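UPF0141 protein yjdB (Campylobacter jejuni subsp. jejuni HB93-13, PDB 4TN0) probably transfers phosphoethanolamine to cell-surface acceptors with the help of zinc, as the periplasmic domain of EptC, which is required for polymyxin resistance and motility. Local coordinates at residues Lys17-Leu22 against Tyr217-Phe222; Glu213-Glu218 against Trp258-Lys263; Phe2-Asn7 against Phe86-Met91; Asp92-Thr97 against Phe289-Ser294; Asn41-Tyr46 against Lys170-Thr175. All blocks are in the same frame, centred on the assembly; numbering follows the deposited sequence.

Contact 1. Residues Lys17-Leu22 against Tyr217-Phe222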
# COMPACT_ATOMS: atom_id res chain seq x y z
N LYS A 17 13.47 17.50 8.54
CA LYS A 17 12.48 16.82 9.36
C LYS A 17 11.49 16.09 8.42
O LYS A 17 10.85 16.72 7.57
CB LYS A 17 11.78 17.83 10.29
CG LYS A 17 12.79 18.58 11.18
CD LYS A 17 12.46 18.58 12.67
CE LYS A 17 13.51 19.39 13.48
NZ LYS A 17 13.56 20.87 13.22
N LYS A 18 11.39 14.77 8.57
CA LYS A 18 10.68 13.93 7.59
C LYS A 18 9.64 12.96 8.19
O LYS A 18 9.84 12.39 9.27
CB LYS A 18 11.68 13.12 6.75
CG LYS A 18 12.47 13.90 5.71
CD LYS A 18 13.49 12.99 5.03
CE LYS A 18 14.04 13.62 3.77
NZ LYS A 18 13.15 13.38 2.58
N LEU A 19 8.53 12.78 7.48
CA LEU A 19 7.50 11.81 7.86
C LEU A 19 6.89 11.08 6.67
O LEU A 19 6.17 11.70 5.88
CB LEU A 19 6.38 12.49 8.65
CG LEU A 19 5.15 11.63 8.97
CD1 LEU A 19 5.55 10.36 9.71
CD2 LEU A 19 4.11 12.42 9.76
N LEU A 20 7.13 9.78 6.56
CA LEU A 20 6.50 8.99 5.51
C LEU A 20 5.45 8.05 6.12
O LEU A 20 5.73 7.30 7.06
CB LEU A 20 7.54 8.19 4.69
CG LEU A 20 6.97 7.32 3.56
CD1 LEU A 20 6.21 8.20 2.58
CD2 LEU A 20 8.04 6.51 2.82
N VAL A 21 4.23 8.14 5.61
CA VAL A 21 3.17 7.20 5.98
C VAL A 21 2.98 6.24 4.81
O VAL A 21 2.60 6.65 3.71
CB VAL A 21 1.82 7.91 6.32
CG1 VAL A 21 0.70 6.89 6.47
CG2 VAL A 21 1.93 8.76 7.60
N LEU A 22 3.33 4.98 5.05
CA LEU A 22 3.21 3.92 4.04
C LEU A 22 1.95 3.12 4.30
O LEU A 22 1.84 2.46 5.34
CB LEU A 22 4.43 3.00 4.07
CG LEU A 22 4.46 1.82 3.10
CD1 LEU A 22 4.53 2.31 1.66
CD2 LEU A 22 5.65 0.94 3.42
N TYR A 217 7.06 19.26 9.62
CA TYR A 217 7.68 18.16 8.87
C TYR A 217 7.42 18.17 7.36
O TYR A 217 6.45 18.77 6.88
CB TYR A 217 7.19 16.82 9.41
CG TYR A 217 7.71 16.44 10.77
CD1 TYR A 217 8.82 15.62 10.90
CD2 TYR A 217 7.07 16.87 11.92
CE1 TYR A 217 9.29 15.24 12.13
CE2 TYR A 217 7.54 16.50 13.17
CZ TYR A 217 8.65 15.68 13.27
OH TYR A 217 9.12 15.30 14.51
N GLU A 218 8.28 17.49 6.63
CA GLU A 218 8.01 17.17 5.24
C GLU A 218 7.30 15.81 5.23
O GLU A 218 7.88 14.79 5.64
CB GLU A 218 9.31 17.12 4.42
CG GLU A 218 9.30 16.07 3.31
CD GLU A 218 10.65 15.93 2.62
OE1 GLU A 218 10.92 14.84 2.05
OE2 GLU A 218 11.43 16.91 2.64
N SER A 219 6.05 15.80 4.79
CA SER A 219 5.21 14.62 4.94
C SER A 219 4.83 14.01 3.61
O SER A 219 4.51 14.72 2.64
CB SER A 219 3.94 14.96 5.73
OG SER A 219 4.26 15.37 7.05
N SER A 220 4.86 12.69 3.56
CA SER A 220 4.41 11.97 2.38
C SER A 220 3.51 10.79 2.74
O SER A 220 3.69 10.14 3.78
CB SER A 220 5.60 11.49 1.56
OG SER A 220 6.38 12.59 1.15
N LEU A 221 2.51 10.55 1.89
CA LEU A 221 1.72 9.33 1.94
C LEU A 221 1.98 8.47 0.70
O LEU A 221 1.88 8.95 -0.44
CB LEU A 221 0.23 9.66 2.05
CG LEU A 221 -0.73 8.49 1.78
CD1 LEU A 221 -0.57 7.40 2.83
CD2 LEU A 221 -2.17 8.98 1.75
N PHE A 222 2.33 7.21 0.93
CA PHE A 222 2.38 6.25 -0.16
C PHE A 222 1.49 5.06 0.16
O PHE A 222 1.64 4.43 1.23
CB PHE A 222 3.81 5.77 -0.46
CG PHE A 222 3.92 4.98 -1.73
CD1 PHE A 222 3.48 5.51 -2.92
CD2 PHE A 222 4.42 3.69 -1.72
CE1 PHE A 222 3.54 4.78 -4.09
CE2 PHE A 222 4.50 2.97 -2.87
CZ PHE A 222 4.06 3.51 -4.07

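Contact 2. Residues Glu213-Glu218 against Trp258-Lys263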
# COMPACT_ATOMS: atom_id res chain seq x y z
N GLU A 213 -1.77 19.00 9.18
CA GLU A 213 -1.65 19.62 10.49
C GLU A 213 -0.24 19.42 11.02
O GLU A 213 0.13 19.95 12.07
CB GLU A 213 -2.62 18.97 11.46
CG GLU A 213 -4.08 19.30 11.26
CD GLU A 213 -4.91 18.62 12.31
OE1 GLU A 213 -4.42 18.53 13.46
OE2 GLU A 213 -6.01 18.13 11.99
N GLN A 214 0.57 18.67 10.27
CA GLN A 214 1.95 18.42 10.68
C GLN A 214 3.01 19.06 9.78
O GLN A 214 3.82 18.34 9.18
CB GLN A 214 2.21 16.91 10.75
CG GLN A 214 1.40 16.18 11.81
CD GLN A 214 1.86 16.53 13.21
OE1 GLN A 214 3.03 16.85 13.41
NE2 GLN A 214 0.94 16.49 14.18
N LYS A 215 3.01 20.39 9.65
CA LYS A 215 3.91 21.04 8.69
C LYS A 215 5.25 21.44 9.30
O LYS A 215 6.05 22.14 8.68
CB LYS A 215 3.22 22.19 7.96
CG LYS A 215 2.02 21.67 7.16
CD LYS A 215 2.50 20.62 6.13
CE LYS A 215 1.40 20.07 5.23
NZ LYS A 215 0.57 21.13 4.58
N SER A 216 5.48 21.01 10.53
CA SER A 216 6.80 21.14 11.12
C SER A 216 7.71 20.15 10.37
O SER A 216 8.93 20.19 10.48
CB SER A 216 6.75 20.84 12.63
OG SER A 216 8.03 20.86 13.22
N TYR A 217 7.06 19.26 9.62
CA TYR A 217 7.68 18.16 8.87
C TYR A 217 7.42 18.17 7.36
O TYR A 217 6.45 18.77 6.88
CB TYR A 217 7.19 16.82 9.41
CG TYR A 217 7.71 16.44 10.77
CD1 TYR A 217 8.82 15.62 10.90
CD2 TYR A 217 7.07 16.87 11.92
CE1 TYR A 217 9.29 15.24 12.13
CE2 TYR A 217 7.54 16.50 13.17
CZ TYR A 217 8.65 15.68 13.27
OH TYR A 217 9.12 15.30 14.51
N GLU A 218 8.28 17.49 6.63
CA GLU A 218 8.01 17.17 5.24
C GLU A 218 7.30 15.81 5.23
O GLU A 218 7.88 14.79 5.64
CB GLU A 218 9.31 17.12 4.42
CG GLU A 218 9.30 16.07 3.31
CD GLU A 218 10.65 15.93 2.62
OE1 GLU A 218 10.92 14.84 2.05
OE2 GLU A 218 11.43 16.91 2.64
N TRP A 258 1.09 11.05 -2.19
CA TRP A 258 0.85 12.44 -1.86
C TRP A 258 1.97 12.97 -0.99
O TRP A 258 2.52 12.26 -0.15
CB TRP A 258 -0.50 12.61 -1.15
CG TRP A 258 -0.76 14.02 -0.73
CD1 TRP A 258 -1.43 14.97 -1.44
CD2 TRP A 258 -0.39 14.63 0.51
NE1 TRP A 258 -1.48 16.15 -0.73
CE2 TRP A 258 -0.85 15.96 0.47
CE3 TRP A 258 0.30 14.19 1.64
CZ2 TRP A 258 -0.65 16.85 1.52
CZ3 TRP A 258 0.50 15.08 2.69
CH2 TRP A 258 0.03 16.39 2.62
N SER A 259 2.30 14.25 -1.17
CA SER A 259 3.29 14.91 -0.33
C SER A 259 2.97 16.38 -0.25
O SER A 259 2.36 16.93 -1.17
CB SER A 259 4.70 14.71 -0.88
OG SER A 259 5.66 15.21 0.03
N ASN A 260 3.38 17.01 0.85
CA ASN A 260 3.26 18.46 0.98
C ASN A 260 4.46 19.14 0.33
O ASN A 260 4.40 20.31 -0.06
CB ASN A 260 3.16 18.86 2.45
CG ASN A 260 4.26 18.25 3.30
OD1 ASN A 260 5.34 17.94 2.79
ND2 ASN A 260 4.00 18.07 4.59
N ASP A 261 5.54 18.38 0.19
CA ASP A 261 6.68 18.77 -0.62
C ASP A 261 6.29 18.56 -2.06
O ASP A 261 6.32 17.43 -2.55
CB ASP A 261 7.90 17.92 -0.24
CG ASP A 261 9.15 18.24 -1.06
OD1 ASP A 261 9.05 18.62 -2.25
OD2 ASP A 261 10.25 18.08 -0.49
N GLU A 262 5.97 19.63 -2.76
CA GLU A 262 5.43 19.46 -4.10
C GLU A 262 6.49 19.30 -5.16
O GLU A 262 6.23 19.49 -6.35
CB GLU A 262 4.44 20.57 -4.48
CG GLU A 262 3.01 20.18 -4.02
CD GLU A 262 1.91 21.03 -4.64
OE1 GLU A 262 2.24 22.04 -5.29
OE2 GLU A 262 0.72 20.66 -4.50
N LYS A 263 7.70 18.94 -4.74
CA LYS A 263 8.71 18.63 -5.73
C LYS A 263 8.72 17.11 -5.91
O LYS A 263 8.90 16.59 -7.01
CB LYS A 263 10.08 19.14 -5.27
CG LYS A 263 11.22 18.71 -6.17
CD LYS A 263 12.09 17.65 -5.53
CE LYS A 263 13.23 17.29 -6.48
NZ LYS A 263 14.43 16.73 -5.80

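Contact 3. Residues Phe2-Asn7 against Phe86-Met91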
# COMPACT_ATOMS: atom_id res chain seq x y z
N PHE A 2 19.60 -16.43 9.82
CA PHE A 2 18.94 -15.17 9.51
C PHE A 2 19.94 -14.21 8.87
O PHE A 2 20.72 -13.57 9.57
CB PHE A 2 18.32 -14.53 10.75
CG PHE A 2 17.54 -13.27 10.44
CD1 PHE A 2 18.07 -12.02 10.74
CD2 PHE A 2 16.30 -13.33 9.82
CE1 PHE A 2 17.37 -10.86 10.45
CE2 PHE A 2 15.59 -12.18 9.53
CZ PHE A 2 16.12 -10.94 9.84
N LYS A 3 19.86 -14.06 7.55
CA LYS A 3 20.80 -13.25 6.80
C LYS A 3 20.52 -11.76 6.97
O LYS A 3 19.37 -11.34 6.96
CB LYS A 3 20.73 -13.64 5.32
CG LYS A 3 21.64 -12.89 4.37
CD LYS A 3 21.54 -13.52 2.98
CE LYS A 3 22.75 -13.17 2.12
NZ LYS A 3 22.78 -13.97 0.87
N THR A 4 21.58 -10.97 7.14
CA THR A 4 21.44 -9.52 7.19
C THR A 4 21.72 -8.98 5.80
O THR A 4 22.42 -9.63 5.01
CB THR A 4 22.43 -8.86 8.20
OG1 THR A 4 23.78 -9.17 7.85
CG2 THR A 4 22.15 -9.34 9.62
N ILE A 5 21.16 -7.82 5.47
CA ILE A 5 21.40 -7.26 4.15
C ILE A 5 21.78 -5.81 4.26
O ILE A 5 21.59 -5.20 5.31
CB ILE A 5 20.18 -7.38 3.21
CG1 ILE A 5 19.02 -6.51 3.72
CG2 ILE A 5 19.75 -8.83 3.03
CD1 ILE A 5 17.99 -6.22 2.64
N ALA A 6 22.28 -5.25 3.16
CA ALA A 6 22.73 -3.87 3.13
C ALA A 6 23.61 -3.56 4.35
O ALA A 6 23.34 -2.63 5.11
CB ALA A 6 21.53 -2.93 3.08
N ASN A 7 24.67 -4.34 4.51
CA ASN A 7 25.51 -4.24 5.69
C ASN A 7 26.32 -2.93 5.72
O ASN A 7 26.84 -2.54 6.76
CB ASN A 7 26.45 -5.45 5.78
CG ASN A 7 25.71 -6.77 5.91
OD1 ASN A 7 24.81 -6.92 6.74
ND2 ASN A 7 26.11 -7.76 5.11
N PHE A 86 15.03 -15.78 4.15
CA PHE A 86 14.84 -15.44 5.55
C PHE A 86 15.93 -14.42 5.95
O PHE A 86 17.03 -14.80 6.38
CB PHE A 86 14.88 -16.70 6.41
CG PHE A 86 14.58 -16.45 7.87
CD1 PHE A 86 13.50 -15.65 8.24
CD2 PHE A 86 15.35 -17.03 8.86
CE1 PHE A 86 13.20 -15.42 9.58
CE2 PHE A 86 15.06 -16.81 10.21
CZ PHE A 86 13.98 -16.00 10.57
N GLN A 87 15.62 -13.14 5.77
CA GLN A 87 16.62 -12.09 5.84
C GLN A 87 15.98 -10.74 6.15
O GLN A 87 14.76 -10.61 6.14
CB GLN A 87 17.38 -12.01 4.52
CG GLN A 87 16.54 -11.42 3.41
CD GLN A 87 17.07 -11.74 2.04
OE1 GLN A 87 17.58 -12.84 1.79
NE2 GLN A 87 16.95 -10.78 1.13
N GLU A 88 16.81 -9.72 6.39
CA GLU A 88 16.32 -8.37 6.68
C GLU A 88 15.54 -7.80 5.50
O GLU A 88 15.81 -8.16 4.35
CB GLU A 88 17.49 -7.43 7.04
CG GLU A 88 18.22 -7.77 8.35
CD GLU A 88 19.40 -6.85 8.64
OE1 GLU A 88 20.19 -6.56 7.71
OE2 GLU A 88 19.55 -6.42 9.81
N ASN A 89 14.61 -6.90 5.76
CA ASN A 89 13.85 -6.26 4.69
C ASN A 89 14.09 -4.76 4.75
O ASN A 89 14.86 -4.30 5.57
CB ASN A 89 12.33 -6.59 4.81
CG ASN A 89 11.71 -6.13 6.16
OD1 ASN A 89 11.59 -4.93 6.42
ND2 ASN A 89 11.33 -7.09 7.00
N ALA A 90 13.43 -4.00 3.89
CA ALA A 90 13.58 -2.55 3.89
C ALA A 90 13.34 -1.91 5.27
O ALA A 90 14.02 -0.95 5.63
CB ALA A 90 12.64 -1.94 2.87
N MET A 91 12.40 -2.43 6.04
CA MET A 91 12.10 -1.86 7.35
C MET A 91 13.27 -2.06 8.34
O MET A 91 13.51 -1.22 9.20
CB MET A 91 10.82 -2.46 7.95
CG MET A 91 9.57 -2.27 7.10
SD MET A 91 9.13 -0.55 6.85
CE MET A 91 8.93 -0.03 8.56

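Contact 4. Residues Asp92-Thr97 against Phe289-Ser294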
# COMPACT_ATOMS: atom_id res chain seq x y z
N ASP A 92 13.92 -3.20 8.26
CA ASP A 92 15.08 -3.48 9.10
C ASP A 92 16.21 -2.51 8.75
O ASP A 92 16.94 -2.05 9.61
CB ASP A 92 15.56 -4.92 8.91
CG ASP A 92 14.54 -5.93 9.33
OD1 ASP A 92 14.06 -5.87 10.49
OD2 ASP A 92 14.22 -6.79 8.47
N VAL A 93 16.38 -2.25 7.46
CA VAL A 93 17.41 -1.32 7.02
C VAL A 93 17.14 0.08 7.54
O VAL A 93 18.05 0.73 8.05
CB VAL A 93 17.55 -1.29 5.50
CG1 VAL A 93 18.60 -0.26 5.08
CG2 VAL A 93 17.92 -2.67 5.01
N LEU A 94 15.89 0.54 7.48
CA LEU A 94 15.58 1.87 8.00
C LEU A 94 15.75 1.93 9.51
O LEU A 94 16.22 2.93 10.04
CB LEU A 94 14.17 2.29 7.63
CG LEU A 94 13.80 2.37 6.16
CD1 LEU A 94 12.30 2.62 6.05
CD2 LEU A 94 14.57 3.47 5.49
N TYR A 95 15.40 0.84 10.20
CA TYR A 95 15.51 0.81 11.66
C TYR A 95 16.95 0.82 12.13
O TYR A 95 17.30 1.55 13.06
CB TYR A 95 14.83 -0.44 12.22
CG TYR A 95 14.99 -0.65 13.72
CD1 TYR A 95 14.03 -0.18 14.62
CD2 TYR A 95 16.10 -1.32 14.23
CE1 TYR A 95 14.18 -0.38 15.99
CE2 TYR A 95 16.25 -1.53 15.59
CZ TYR A 95 15.29 -1.05 16.46
OH TYR A 95 15.44 -1.26 17.82
N LYS A 96 17.79 0.01 11.50
CA LYS A 96 19.17 -0.12 11.93
C LYS A 96 19.96 1.12 11.54
O LYS A 96 21.07 1.34 12.02
CB LYS A 96 19.79 -1.40 11.35
CG LYS A 96 20.17 -1.33 9.89
CD LYS A 96 20.70 -2.67 9.42
CE LYS A 96 21.29 -2.57 8.03
NZ LYS A 96 21.63 -3.92 7.54
N THR A 97 19.35 1.95 10.70
CA THR A 97 19.97 3.15 10.16
C THR A 97 19.40 4.38 10.91
O THR A 97 19.62 5.55 10.56
CB THR A 97 19.76 3.14 8.62
OG1 THR A 97 20.76 2.31 8.02
CG2 THR A 97 19.89 4.44 8.02
N PHE A 289 14.62 8.10 2.90
CA PHE A 289 15.32 8.55 4.10
C PHE A 289 16.81 8.71 3.82
O PHE A 289 17.62 8.78 4.74
CB PHE A 289 15.06 7.59 5.26
CG PHE A 289 13.64 7.57 5.69
CD1 PHE A 289 13.19 8.42 6.68
CD2 PHE A 289 12.72 6.74 5.06
CE1 PHE A 289 11.86 8.42 7.06
CE2 PHE A 289 11.40 6.74 5.44
CZ PHE A 289 10.97 7.58 6.44
N ASN A 290 17.14 8.83 2.53
CA ASN A 290 18.52 9.03 2.06
C ASN A 290 19.51 7.99 2.57
O ASN A 290 20.63 8.34 2.97
CB ASN A 290 19.02 10.43 2.45
CG ASN A 290 18.16 11.53 1.86
OD1 ASN A 290 17.48 12.26 2.59
ND2 ASN A 290 18.16 11.64 0.54
N VAL A 291 19.12 6.72 2.59
CA VAL A 291 20.03 5.68 3.07
C VAL A 291 21.13 5.43 2.03
O VAL A 291 20.85 5.14 0.87
CB VAL A 291 19.29 4.35 3.38
CG1 VAL A 291 20.29 3.25 3.71
CG2 VAL A 291 18.34 4.53 4.55
N LYS A 292 22.38 5.56 2.47
CA LYS A 292 23.50 5.36 1.56
C LYS A 292 23.93 3.90 1.64
O LYS A 292 24.28 3.41 2.71
CB LYS A 292 24.66 6.31 1.89
CG LYS A 292 24.34 7.80 1.69
CD LYS A 292 24.03 8.12 0.22
CE LYS A 292 23.64 9.59 -0.03
NZ LYS A 292 24.74 10.59 0.19
N THR A 293 23.88 3.22 0.50
CA THR A 293 24.21 1.80 0.43
C THR A 293 24.27 1.37 -1.02
O THR A 293 23.66 2.00 -1.89
CB THR A 293 23.18 0.90 1.19
OG1 THR A 293 23.47 -0.48 0.97
CG2 THR A 293 21.74 1.19 0.73
N SER A 294 25.03 0.32 -1.30
CA SER A 294 25.20 -0.16 -2.67
C SER A 294 23.98 -0.91 -3.19
O SER A 294 23.80 -1.05 -4.40
CB SER A 294 26.44 -1.06 -2.76
OG SER A 294 26.29 -2.19 -1.92

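Contact 5. Residues Asn41-Tyr46 against Lys170-Thr175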
# COMPACT_ATOMS: atom_id res chain seq x y z
N ASN A 41 -18.58 3.51 -10.72
CA ASN A 41 -18.70 4.21 -9.43
C ASN A 41 -17.45 5.05 -9.15
O ASN A 41 -16.34 4.61 -9.42
CB ASN A 41 -18.95 3.22 -8.29
CG ASN A 41 -20.22 2.40 -8.49
OD1 ASN A 41 -21.23 2.93 -8.96
ND2 ASN A 41 -20.19 1.13 -8.12
N ASP A 42 -17.64 6.27 -8.64
CA ASP A 42 -16.51 7.15 -8.34
C ASP A 42 -15.83 6.76 -7.03
O ASP A 42 -16.02 7.42 -6.00
CB ASP A 42 -16.95 8.62 -8.27
CG ASP A 42 -15.77 9.57 -8.09
OD1 ASP A 42 -14.62 9.16 -8.37
OD2 ASP A 42 -15.98 10.72 -7.65
N THR A 43 -15.02 5.71 -7.09
CA THR A 43 -14.38 5.14 -5.90
C THR A 43 -13.35 6.07 -5.24
O THR A 43 -13.01 5.91 -4.06
CB THR A 43 -13.68 3.83 -6.23
OG1 THR A 43 -12.80 4.03 -7.34
CG2 THR A 43 -14.70 2.76 -6.58
N ASN A 44 -12.82 7.01 -6.02
CA ASN A 44 -11.78 7.89 -5.52
C ASN A 44 -12.24 9.32 -5.26
O ASN A 44 -11.50 10.27 -5.47
CB ASN A 44 -10.62 7.86 -6.49
CG ASN A 44 -10.05 6.48 -6.66
OD1 ASN A 44 -9.95 5.97 -7.77
ND2 ASN A 44 -9.65 5.87 -5.56
N PHE A 45 -13.49 9.44 -4.82
CA PHE A 45 -14.13 10.71 -4.49
C PHE A 45 -13.33 11.60 -3.52
O PHE A 45 -13.29 12.81 -3.68
CB PHE A 45 -15.50 10.41 -3.91
CG PHE A 45 -16.24 11.62 -3.46
CD1 PHE A 45 -16.93 12.41 -4.37
CD2 PHE A 45 -16.28 11.97 -2.11
CE1 PHE A 45 -17.63 13.52 -3.96
CE2 PHE A 45 -16.98 13.09 -1.69
CZ PHE A 45 -17.65 13.87 -2.62
N TYR A 46 -12.70 10.99 -2.52
CA TYR A 46 -12.03 11.78 -1.48
C TYR A 46 -10.61 12.24 -1.82
O TYR A 46 -10.29 13.42 -1.66
CB TYR A 46 -12.03 11.00 -0.18
CG TYR A 46 -13.42 10.78 0.35
CD1 TYR A 46 -14.13 9.63 0.05
CD2 TYR A 46 -14.04 11.76 1.13
CE1 TYR A 46 -15.41 9.44 0.52
CE2 TYR A 46 -15.33 11.58 1.61
CZ TYR A 46 -16.01 10.42 1.31
OH TYR A 46 -17.30 10.24 1.78
N LYS A 170 -21.73 2.89 2.60
CA LYS A 170 -22.55 2.04 1.73
C LYS A 170 -23.15 2.94 0.68
O LYS A 170 -24.36 3.12 0.63
CB LYS A 170 -23.63 1.32 2.55
CG LYS A 170 -24.44 0.21 1.84
CD LYS A 170 -25.39 -0.52 2.82
CE LYS A 170 -26.26 -1.53 2.09
NZ LYS A 170 -27.03 -2.44 3.00
N LYS A 171 -22.31 3.54 -0.16
CA LYS A 171 -22.77 4.58 -1.06
C LYS A 171 -23.25 4.02 -2.39
O LYS A 171 -24.08 4.64 -3.06
CB LYS A 171 -21.64 5.62 -1.27
CG LYS A 171 -22.02 6.87 -2.08
CD LYS A 171 -21.11 8.05 -1.70
CE LYS A 171 -20.99 9.10 -2.80
NZ LYS A 171 -19.83 10.01 -2.57
N PHE A 172 -22.74 2.86 -2.78
CA PHE A 172 -23.12 2.22 -4.04
C PHE A 172 -24.06 1.02 -3.80
O PHE A 172 -23.72 0.10 -3.05
CB PHE A 172 -21.87 1.80 -4.81
CG PHE A 172 -20.84 2.89 -4.94
CD1 PHE A 172 -21.19 4.13 -5.45
CD2 PHE A 172 -19.52 2.67 -4.56
CE1 PHE A 172 -20.24 5.14 -5.58
CE2 PHE A 172 -18.55 3.68 -4.69
CZ PHE A 172 -18.91 4.92 -5.20
N THR A 173 -25.26 1.07 -4.40
CA THR A 173 -26.31 0.08 -4.11
C THR A 173 -27.03 -0.40 -5.38
O THR A 173 -27.13 0.34 -6.35
CB THR A 173 -27.36 0.66 -3.10
OG1 THR A 173 -27.89 1.88 -3.63
CG2 THR A 173 -26.72 0.95 -1.71
N PRO A 174 -27.60 -1.62 -5.36
CA PRO A 174 -27.69 -2.58 -4.25
C PRO A 174 -26.34 -3.25 -3.95
O PRO A 174 -25.42 -3.06 -4.73
CB PRO A 174 -28.71 -3.60 -4.75
CG PRO A 174 -28.55 -3.57 -6.27
CD PRO A 174 -28.23 -2.13 -6.60
N THR A 175 -26.25 -3.97 -2.83
CA THR A 175 -25.02 -4.61 -2.39
C THR A 175 -25.17 -6.12 -2.20
O THR A 175 -26.28 -6.67 -2.20
CB THR A 175 -24.53 -4.00 -1.04
OG1 THR A 175 -25.47 -4.31 0.00
CG2 THR A 175 -24.35 -2.49 -1.16

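Contact 1. Residues Lys17-Leu22 against Tyr217-Phe222
Strands 18-22 and 218-222 run parallel, 11° apart, with Lys18 opposite Glu218 and Leu22 opposite Phe222. Five backbone hydrogen bonds join the odd-numbered residues of 17-21 to the even-numbered residues of 218-222. Leu19 uses both of its backbone polar atoms: its N donates to Glu218 O and its O accepts from Ser220 N, each at 2.8 Å. The bond from Val21 N to Ser220 O is almost straight, at 179°.

The Lys18 and Glu218 chains lie side by side, and Lys18 NZ forms a salt bridge with Glu218 OE1 at 2.7 Å, from above the carboxylate plane. Lys18 also makes a cation-pi contact with Tyr288.

Two pairs are apolar. Leu22 CD1 sits 3.7 Å from Phe222 CD2, at the ring edge. The Val21 and Leu221 side chains cross obliquely, Val21 CG1 3.9 Å from Leu221 CD1.

The Tyr217 ring edge lies against the backbone, CD1 3.6 Å from Lys18 N, while Tyr217 OH bonds to Ser144 O.

Helix 281-288 packs on the Leu20 and Phe222 face, helix 186-211 on the Leu19, Val21 and Leu221 face. This is a parallel pair at the centre of the mixed sheet, between helices, of the alkaline phosphatase-like alpha/beta fold.

Contact 2. Residues Glu213-Glu218 against Trp258-Lys263
Asn260 makes most of the direct contact. Its ND2 donates a weak hydrogen bond to Tyr217 O, 3.4 Å long and bent to 131°. The same amide meets the Lys215 chain tip to tip, with Lys215 CD 3.3 Å from Asn260 ND2 and Lys215 CE 3.5 Å from Asn260 CB. The Lys215 chain bends at chi2 and chi4 to get there. Glu218 OE2 is 3.5 Å from Asp261 OD2, and the carboxylate planes are nearly perpendicular (86°). Repulsion there is probably eased by Lys18, which forms a salt bridge with Glu218 OE1.

The contact sits at one end of two inner strands of the sheet, where the loop leading into 218-224 meets the end of 252-259, antiparallel to it. Asn260 OD1 accepts from Ser219 N, so the amide spans the start of the neighbouring strand. Further out, Ser259 OG accepts from Asp261 N in an ST turn. Asp261 OD1 accepts from Lys263 N through its anti lone pair, 2.9 Å away, in an Asx turn before helix 264-271.

Contact 3. Residues Phe2-Asn7 against Phe86-Met91
A single beta bridge, Lys3 with Gln87, ties the N-terminal loop to the loop leading into helix 90-96 at the surface of the domain. Lys3 forms both of its backbone bonds: its N donates to Phe86 O at 3.2 Å, and its O accepts from Glu88 N at 3.1 Å, nearly along the C=O axis. Asn89 is the N-cap of the helix, and its OD1 accepts from Met91 N.

Before the bridge, Phe2 and Phe86 form a T-shaped stack with planes at 73°. Phe2 CD2 points into the centre of the Phe86 face, 3.6 Å from Phe86 CZ. The Phe2 ring then crosses the Glu88 chain, where Phe2 CE1 is 3.8 Å from Glu88 CG.

After the bridge, Ile5 CD1 packs 3.4 Å from Glu88 O. The Glu88 chain runs extended alongside Thr4, so that its carboxylate reaches the backbone of Ile5. There Glu88 OE1, also in a salt bridge with Lys96, accepts from Ile5 N at 2.7 Å through its anti lone pair.

Contact 4. Residues Asp92-Thr97 against Phe289-Ser294
Val291 is the tight part of this contact. Its two methyl branches meet three side chains of 92-97. Val291 CG2 lies 3.8 Å from Thr97 CG2 and 4.0 Å from Leu94 CD2. Its other branch, CG1, is 4.1 Å from Val93 CG1. Leu94 CD2 also touches Phe289, 3.8 Å from CD2 of that ring, and the two side chains cross at about a right angle. No hydrogen bond links the two segments.

The chain turns between Phe289 and Val291 because helix 281-288 ends in a Schellman motif. Asn290, with positive phi, is its C-prime residue. On either side of Asn290, Phe289 and Val291 both point toward helix 90-96, while Phe289 also packs on Leu20 and Ile148 of the central sheet.

The other side is loose. Tyr95 on the helix, and Asn290 and Lys292 on the loop, are exposed and do not touch across. Thr97 is partly exposed. Beyond Val291 the loop draws away from the helix, and Thr293 OG1 bonds instead to Asp8.

Contact 5. Residues Asn41-Tyr46 against Lys170-Thr175
Two ring contacts of different kinds define this contact. In the first, the Asn41 amide lies on the Phe172 ring with the planes only 6° apart. The two side chains reach toward each other tip to tip. Asn41 CB stands over the centre of the ring, 3.4 Å from the centroid and 8° off the normal, in a CH-pi contact. Asn41 CG follows over the rim, 3.6 Å from Phe172 CD1. The amide continues outward until ND2 is 3.8 Å from Phe172 CB. A hydrogen bond from Asn41 ND2 to Asp194 OD2 helps to fix the rotation of the amide. At the ring edge, in plane, Asp42 O is 3.9 Å from Phe172 CZ.

In the second, the side chains cross at about a right angle. The Lys171 chain is fully extended, with CG anti to the backbone N (chi1 -174°). This brings Lys171 NZ over the centre of the Phe45 face, 4.0 Å from the centroid, in a cation-pi contact.

No hydrogen bond joins the segments. Asp42 to Phe45 form a type I beta turn, which presents Phe45 to the lysine. The contact packs together two surface loops of the alkaline phosphatase-like, sulfatase-family fold, one before strand 53-59 and one before helix 186-211, beside that long helix.

From the N terminus, contact 3 comes first and closes a loop from residues 2-7 to 86-91. Contact 1 opens within that loop at 17-22 and closes at 217-222, so the two cross. Contact 5 opens and closes between the segments of contact 1, on the side of the domain away from contacts 3 and 4. Contact 5 also crosses contact 3. Contact 4 runs from helix 90-96 to the loop after helix 281-288. It crosses contacts 1 and 5, and contact 2 falls wholly within its span. Contacts 1 and 2 share Tyr217 and Glu218 and extend across neighbouring strands of the central sheet. Contacts 3 and 4 meet at helix 90-96, through Lys96.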